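Local structure of core protein VP4 (2JHP) at residues S461-I467 / V565-W570; F476-Y481 / L503-P508. The protein caps viral messenger RNA, acting as a multifunctional assembly line for cap synthesis and methylation in the core of bluetongue virus. All blocks are in the same frame, centred on the assembly; numbering follows the deposited sequence.

Contact 1. Residues S461-I467 / V565-W570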
loop_
_atom_site.group_PDB
_atom_site.type_symbol
_atom_site.label_atom_id
_atom_site.label_comp_id
_atom_site.label_asym_id
_atom_site.label_seq_id
_atom_site.Cartn_x
_atom_site.Cartn_y
_atom_site.Cartn_z
ATOM N N SER A 461 -5.671 -3.484 -21.707
ATOM C CA SER A 461 -5.967 -4.896 -21.923
ATOM C C SER A 461 -5.087 -5.565 -22.975
ATOM O O SER A 461 -5.079 -5.165 -24.144
ATOM C CB SER A 461 -7.435 -5.088 -22.283
ATOM O OG SER A 461 -7.733 -6.454 -22.521
ATOM N N TYR A 462 -4.348 -6.583 -22.540
ATOM C CA TYR A 462 -3.557 -7.411 -23.449
ATOM C C TYR A 462 -3.821 -8.880 -23.195
ATOM O O TYR A 462 -4.374 -9.265 -22.165
ATOM C CB TYR A 462 -2.058 -7.138 -23.297
ATOM C CG TYR A 462 -1.637 -5.745 -23.696
ATOM C CD1 TYR A 462 -1.693 -4.693 -22.777
ATOM C CD2 TYR A 462 -1.171 -5.475 -24.993
ATOM C CE1 TYR A 462 -1.309 -3.407 -23.129
ATOM C CE2 TYR A 462 -0.780 -4.173 -25.359
ATOM C CZ TYR A 462 -0.860 -3.151 -24.412
ATOM O OH TYR A 462 -0.480 -1.876 -24.740
ATOM N N ARG A 463 -3.415 -9.702 -24.148
ATOM C CA ARG A 463 -3.453 -11.141 -23.991
ATOM C C ARG A 463 -3.038 -11.516 -22.553
ATOM O O ARG A 463 -3.801 -12.153 -21.824
ATOM C CB ARG A 463 -2.529 -11.750 -25.042
ATOM C CG ARG A 463 -2.744 -13.205 -25.398
ATOM C CD ARG A 463 -1.628 -13.667 -26.340
ATOM N NE ARG A 463 -0.299 -13.573 -25.719
ATOM C CZ ARG A 463 0.597 -12.610 -25.951
ATOM N NH1 ARG A 463 0.338 -11.634 -26.817
ATOM N NH2 ARG A 463 1.767 -12.628 -25.319
ATOM N N ASP A 464 -1.859 -11.062 -22.131
ATOM C CA ASP A 464 -1.339 -11.355 -20.785
ATOM C C ASP A 464 -1.688 -10.343 -19.703
ATOM O O ASP A 464 -1.430 -10.595 -18.524
ATOM C CB ASP A 464 0.180 -11.547 -20.816
ATOM C CG ASP A 464 0.601 -12.786 -21.610
ATOM O OD1 ASP A 464 -0.243 -13.688 -21.831
ATOM O OD2 ASP A 464 1.783 -12.855 -22.011
ATOM N N ILE A 465 -2.254 -9.201 -20.087
ATOM C CA ILE A 465 -2.606 -8.176 -19.100
ATOM C C ILE A 465 -4.109 -8.017 -18.938
ATOM O O ILE A 465 -4.815 -7.589 -19.851
ATOM C CB ILE A 465 -1.925 -6.806 -19.366
ATOM C CG1 ILE A 465 -0.404 -6.954 -19.478
ATOM C CG2 ILE A 465 -2.261 -5.807 -18.243
ATOM C CD1 ILE A 465 0.296 -7.280 -18.171
ATOM N N ARG A 466 -4.561 -8.388 -17.750
ATOM C CA ARG A 466 -5.936 -8.298 -17.320
ATOM C C ARG A 466 -6.184 -6.890 -16.735
ATOM O O ARG A 466 -5.438 -6.425 -15.877
ATOM C CB ARG A 466 -6.153 -9.377 -16.259
ATOM C CG ARG A 466 -7.399 -10.246 -16.397
ATOM C CD ARG A 466 -7.257 -11.320 -17.476
ATOM N NE ARG A 466 -7.369 -10.703 -18.797
ATOM C CZ ARG A 466 -6.389 -10.680 -19.693
ATOM N NH1 ARG A 466 -6.576 -10.082 -20.856
ATOM N NH2 ARG A 466 -5.226 -11.260 -19.435
ATOM N N ILE A 467 -7.211 -6.204 -17.223
ATOM C CA ILE A 467 -7.483 -4.835 -16.789
ATOM C C ILE A 467 -8.891 -4.698 -16.220
ATOM O O ILE A 467 -9.881 -4.902 -16.918
ATOM C CB ILE A 467 -7.192 -3.782 -17.919
ATOM C CG1 ILE A 467 -7.258 -2.346 -17.377
ATOM C CG2 ILE A 467 -8.131 -3.935 -19.091
ATOM C CD1 ILE A 467 -6.041 -1.957 -16.556
ATOM N N VAL A 565 -14.766 0.100 -15.778
ATOM C CA VAL A 565 -13.486 -0.492 -16.179
ATOM C C VAL A 565 -13.594 -2.006 -16.144
ATOM O O VAL A 565 -13.626 -2.602 -15.074
ATOM C CB VAL A 565 -12.318 -0.069 -15.249
ATOM C CG1 VAL A 565 -11.019 -0.718 -15.713
ATOM C CG2 VAL A 565 -12.183 1.452 -15.194
ATOM N N THR A 566 -13.664 -2.625 -17.315
ATOM C CA THR A 566 -13.597 -4.087 -17.411
ATOM C C THR A 566 -12.620 -4.509 -18.512
ATOM O O THR A 566 -12.123 -3.658 -19.252
ATOM C CB THR A 566 -14.990 -4.713 -17.626
ATOM O OG1 THR A 566 -14.932 -6.119 -17.353
ATOM C CG2 THR A 566 -15.494 -4.472 -19.064
ATOM N N ASP A 567 -12.352 -5.814 -18.619
ATOM C CA ASP A 567 -11.322 -6.334 -19.535
ATOM C C ASP A 567 -11.884 -6.663 -20.920
ATOM O O ASP A 567 -12.612 -7.642 -21.094
ATOM C CB ASP A 567 -10.574 -7.531 -18.914
ATOM C CG ASP A 567 -9.319 -7.923 -19.708
ATOM O OD1 ASP A 567 -8.469 -7.049 -19.963
ATOM O OD2 ASP A 567 -9.163 -9.110 -20.067
ATOM N N LEU A 568 -11.529 -5.833 -21.897
ATOM C CA LEU A 568 -11.944 -6.025 -23.285
ATOM C C LEU A 568 -11.522 -7.370 -23.861
ATOM O O LEU A 568 -12.329 -8.071 -24.460
ATOM C CB LEU A 568 -11.428 -4.891 -24.177
ATOM C CG LEU A 568 -12.199 -3.567 -24.117
ATOM C CD1 LEU A 568 -11.649 -2.610 -25.161
ATOM C CD2 LEU A 568 -13.696 -3.777 -24.332
ATOM N N PHE A 569 -10.259 -7.732 -23.675
ATOM C CA PHE A 569 -9.731 -8.963 -24.268
ATOM C C PHE A 569 -10.504 -10.186 -23.792
ATOM O O PHE A 569 -10.966 -10.982 -24.588
ATOM C CB PHE A 569 -8.252 -9.135 -23.938
ATOM C CG PHE A 569 -7.436 -9.585 -25.098
ATOM C CD1 PHE A 569 -6.389 -8.803 -25.577
ATOM C CD2 PHE A 569 -7.727 -10.775 -25.732
ATOM C CE1 PHE A 569 -5.641 -9.215 -26.672
ATOM C CE2 PHE A 569 -6.994 -11.185 -26.804
ATOM C CZ PHE A 569 -5.941 -10.413 -27.282
ATOM N N TRP A 570 -10.637 -10.322 -22.477
ATOM C CA TRP A 570 -11.401 -11.407 -21.868
ATOM C C TRP A 570 -12.886 -11.328 -22.264
ATOM O O TRP A 570 -13.507 -12.346 -22.585
ATOM C CB TRP A 570 -11.198 -11.340 -20.354
ATOM C CG TRP A 570 -12.010 -12.256 -19.525
ATOM C CD1 TRP A 570 -12.797 -13.287 -19.953
ATOM C CD2 TRP A 570 -12.079 -12.262 -18.096
ATOM N NE1 TRP A 570 -13.372 -13.921 -18.874
ATOM C CE2 TRP A 570 -12.946 -13.309 -17.723
ATOM C CE3 TRP A 570 -11.484 -11.479 -17.088
ATOM C CZ2 TRP A 570 -13.246 -13.591 -16.390
ATOM C CZ3 TRP A 570 -11.789 -11.756 -15.762
ATOM C CH2 TRP A 570 -12.655 -12.810 -15.427
#
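The N-cap of helix 568-576 supplies the acceptor at the centre of this contact: Asp-567 points its carboxylate at the 461-467 loop and strand and receives donors there on both oxygens. OD1 of Asp-567 takes the hydroxyl OG of Ser-461 at 2.7 Å and the backbone N of Ile-467 at 3.1 Å, and the two reach it from opposite faces of the carboxylate plane. Arg-466 reaches OD2 side-on with two nitrogens, NE at 2.7 Å and NH1 at 2.9 Å, Asp-567 OD2 lying in the guanidinium plane. Of these two, only NH1 uses the syn lone pair; NE comes from above the carboxylate, and the two flat groups are turned 71° apart. The same OD2 also accepts Trp-570 N, the capping bond proper.

The strand involved, 466-469, is one of the two edge strands of a mixed seven-stranded sheet whose order, 3-2-1-4-5-7-6, is that of Rossmann-like methyltransferases. Helix 568-576 is thus attached by its first turn to the rim of that sheet and to the exit of helix 453-460, where Ser-461 sits. Ser-461, whose OG turns away from its own N (chi1 179°), donates to Asp-567 while accepting Phe-569 N at 3.1 Å, so a second amide of the helix start is satisfied.

Bends at chi2 and chi3 turn the guanidinium of Arg-466 back toward its own loop, where NH1 also meets Tyr-462 O at 2.7 Å and NH2 meets Arg-463 O and, beyond the loop, Glu-505 O. Burial among these donors at a helix N-terminus would be expected to favour an ionised Asp-567. Phe-569 lays one ring face against Arg-463 CA, and its CD1 lies 3.5 Å from Tyr-462 C.

Contact 2. Residues F476-Y481 / L503-P508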
loop_
_atom_site.group_PDB
_atom_site.type_symbol
_atom_site.label_atom_id
_atom_site.label_comp_id
_atom_site.label_asym_id
_atom_site.label_seq_id
_atom_site.Cartn_x
_atom_site.Cartn_y
_atom_site.Cartn_z
ATOM N N PHE A 476 -11.783 -11.108 -8.757
ATOM C CA PHE A 476 -10.964 -11.979 -9.569
ATOM C C PHE A 476 -9.994 -12.781 -8.698
ATOM O O PHE A 476 -9.866 -13.994 -8.869
ATOM C CB PHE A 476 -10.197 -11.178 -10.615
ATOM C CG PHE A 476 -9.472 -12.033 -11.612
ATOM C CD1 PHE A 476 -10.163 -12.630 -12.667
ATOM C CD2 PHE A 476 -8.106 -12.259 -11.495
ATOM C CE1 PHE A 476 -9.506 -13.414 -13.592
ATOM C CE2 PHE A 476 -7.446 -13.042 -12.415
ATOM C CZ PHE A 476 -8.148 -13.619 -13.469
ATOM N N LEU A 477 -9.333 -12.102 -7.766
ATOM C CA LEU A 477 -8.358 -12.743 -6.885
ATOM C C LEU A 477 -9.022 -13.610 -5.844
ATOM O O LEU A 477 -8.464 -14.621 -5.461
ATOM C CB LEU A 477 -7.428 -11.708 -6.214
ATOM C CG LEU A 477 -6.509 -10.926 -7.155
ATOM C CD1 LEU A 477 -5.994 -9.632 -6.532
ATOM C CD2 LEU A 477 -5.374 -11.821 -7.618
ATOM N N MET A 478 -10.203 -13.225 -5.377
ATOM C CA MET A 478 -10.981 -14.123 -4.536
ATOM C C MET A 478 -11.144 -15.485 -5.256
ATOM O O MET A 478 -10.986 -16.558 -4.660
ATOM C CB MET A 478 -12.345 -13.542 -4.185
ATOM C CG MET A 478 -12.295 -12.579 -3.028
ATOM S SD MET A 478 -13.929 -12.002 -2.542
ATOM C CE MET A 478 -13.498 -10.713 -1.381
ATOM N N TRP A 479 -11.414 -15.402 -6.556
ATOM C CA TRP A 479 -11.802 -16.533 -7.383
ATOM C C TRP A 479 -10.624 -17.409 -7.809
ATOM O O TRP A 479 -10.732 -18.628 -7.796
ATOM C CB TRP A 479 -12.547 -15.978 -8.597
ATOM C CG TRP A 479 -12.986 -16.947 -9.626
ATOM C CD1 TRP A 479 -13.571 -18.149 -9.425
ATOM C CD2 TRP A 479 -12.924 -16.756 -11.040
ATOM N NE1 TRP A 479 -13.858 -18.746 -10.632
ATOM C CE2 TRP A 479 -13.471 -17.907 -11.641
ATOM C CE3 TRP A 479 -12.443 -15.725 -11.862
ATOM C CZ2 TRP A 479 -13.551 -18.061 -13.027
ATOM C CZ3 TRP A 479 -12.521 -15.876 -13.240
ATOM C CH2 TRP A 479 -13.064 -17.037 -13.808
ATOM N N ARG A 480 -9.513 -16.769 -8.175
ATOM C CA ARG A 480 -8.314 -17.439 -8.674
ATOM C C ARG A 480 -7.323 -17.815 -7.556
ATOM O O ARG A 480 -6.673 -18.863 -7.625
ATOM C CB ARG A 480 -7.630 -16.564 -9.741
ATOM C CG ARG A 480 -6.331 -17.129 -10.336
ATOM C CD ARG A 480 -6.532 -17.761 -11.695
ATOM N NE ARG A 480 -6.321 -16.816 -12.794
ATOM C CZ ARG A 480 -6.766 -16.998 -14.040
ATOM N NH1 ARG A 480 -7.462 -18.091 -14.361
ATOM N NH2 ARG A 480 -6.519 -16.085 -14.967
ATOM N N TYR A 481 -7.209 -16.969 -6.535
ATOM C CA TYR A 481 -6.284 -17.227 -5.432
ATOM C C TYR A 481 -6.966 -17.156 -4.066
ATOM O O TYR A 481 -6.732 -16.219 -3.307
ATOM C CB TYR A 481 -5.103 -16.262 -5.483
ATOM C CG TYR A 481 -4.304 -16.314 -6.761
ATOM C CD1 TYR A 481 -4.493 -15.366 -7.758
ATOM C CD2 TYR A 481 -3.347 -17.309 -6.968
ATOM C CE1 TYR A 481 -3.757 -15.396 -8.934
ATOM C CE2 TYR A 481 -2.598 -17.359 -8.151
ATOM C CZ TYR A 481 -2.811 -16.394 -9.131
ATOM O OH TYR A 481 -2.079 -16.434 -10.299
ATOM N N LEU A 503 -3.374 -6.698 -14.032
ATOM C CA LEU A 503 -2.800 -7.930 -13.472
ATOM C C LEU A 503 -2.104 -8.765 -14.537
ATOM O O LEU A 503 -2.650 -8.940 -15.624
ATOM C CB LEU A 503 -3.890 -8.781 -12.818
ATOM C CG LEU A 503 -4.696 -8.263 -11.636
ATOM C CD1 LEU A 503 -5.784 -9.244 -11.278
ATOM C CD2 LEU A 503 -3.795 -8.063 -10.453
ATOM N N LYS A 504 -0.909 -9.279 -14.224
ATOM C CA LYS A 504 -0.232 -10.253 -15.098
ATOM C C LYS A 504 -0.836 -11.637 -14.851
ATOM O O LYS A 504 -0.226 -12.512 -14.244
ATOM C CB LYS A 504 1.287 -10.258 -14.898
ATOM C CG LYS A 504 2.060 -10.868 -16.060
ATOM C CD LYS A 504 3.451 -10.275 -16.168
ATOM C CE LYS A 504 4.169 -10.749 -17.417
ATOM N NZ LYS A 504 5.332 -9.879 -17.736
ATOM N N GLU A 505 -2.083 -11.765 -15.304
ATOM C CA GLU A 505 -2.881 -12.974 -15.180
ATOM C C GLU A 505 -3.502 -13.332 -16.541
ATOM O O GLU A 505 -4.116 -12.460 -17.179
ATOM C CB GLU A 505 -3.990 -12.755 -14.138
ATOM C CG GLU A 505 -3.511 -12.756 -12.698
ATOM C CD GLU A 505 -2.819 -14.048 -12.329
ATOM O OE1 GLU A 505 -3.016 -15.072 -13.026
ATOM O OE2 GLU A 505 -2.071 -14.039 -11.334
ATOM N N PRO A 506 -3.356 -14.603 -16.982
ATOM C CA PRO A 506 -3.889 -14.995 -18.292
ATOM C C PRO A 506 -5.409 -14.991 -18.285
ATOM O O PRO A 506 -6.021 -15.237 -17.248
ATOM C CB PRO A 506 -3.344 -16.437 -18.506
ATOM C CG PRO A 506 -3.096 -16.966 -17.144
ATOM C CD PRO A 506 -2.712 -15.732 -16.284
ATOM N N ILE A 507 -5.998 -14.698 -19.441
ATOM C CA ILE A 507 -7.438 -14.820 -19.643
ATOM C C ILE A 507 -7.889 -16.191 -19.152
ATOM O O ILE A 507 -7.254 -17.192 -19.471
ATOM C CB ILE A 507 -7.805 -14.659 -21.134
ATOM C CG1 ILE A 507 -7.365 -13.286 -21.661
ATOM C CG2 ILE A 507 -9.292 -14.860 -21.340
ATOM C CD1 ILE A 507 -7.354 -13.161 -23.182
ATOM N N PRO A 508 -8.970 -16.248 -18.352
ATOM C CA PRO A 508 -9.462 -17.549 -17.885
ATOM C C PRO A 508 -9.894 -18.464 -19.027
ATOM O O PRO A 508 -10.187 -18.002 -20.130
ATOM C CB PRO A 508 -10.679 -17.183 -17.040
ATOM C CG PRO A 508 -10.457 -15.767 -16.644
ATOM C CD PRO A 508 -9.785 -15.142 -17.821
#
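Tyr-481 and Glu-505 reach toward each other across the contact and meet through a hydrogen bond of 2.6 Å from Tyr-481 OH to Glu-505 OE2. The phenol arrives on the syn side of that oxygen, 28° out of the carboxylate plane, while the carboxylate lies at the edge of the tyrosine ring. In Glu-505 the bend at chi2 (-58°) carries the carboxylate to the Tyr-481 hydroxyl; OE2 is shared with Tyr-124 OH of helix 114-128. Arg-480 runs alongside Glu-505, antiparallel to it, its chain bent twice and its CG resting over a face of the Tyr-481 ring. The salt bridge from Arg-480 NE to Glu-505 OE1 is long, at 3.7 Å.

On the apolar side of the contact, Phe-476 has its CG anti to the backbone N (chi1 -172°), directing the ring into the loop. Its CD2 touches Leu-503 CD1 at 3.8 Å, its CE2 lies 3.9 Å from Glu-505 CB, and Pro-508 CG sits in plane at the ring edge. Pro-508 CG also touches Trp-479 CZ3 at 4.0 Å, the two side chains crossing at about a right angle. Here the helix between the last two strands of a methyltransferase-like sheet packs against the loop that leaves the final strand, 499-503.

In the fold
Following the chain, helix 453-460 gives way to the loop and edge strand of 461-467, and helix 470-480 follows directly. Contact 2 closes the shorter loop, with 22 residues from Tyr-481 to Leu-503, as the chain comes back through strand 499-503. Contact 1 closes a longer one, 98 residues from Ile-467 to Val-565, and encloses contact 2 entirely. The nested pair lie about 11 Å apart between centres and meet directly: Arg-466 O accepts a probable sheet bond from Leu-503 N, and Ile-507 packs on Arg-466 and Phe-569. Helix 568-576 is thereby tied to edge strand 466-469 and, through it, to its neighbour 499-503, as well as to the loop beyond and helix 470-480, whose Phe-476 ring meets that of Trp-570.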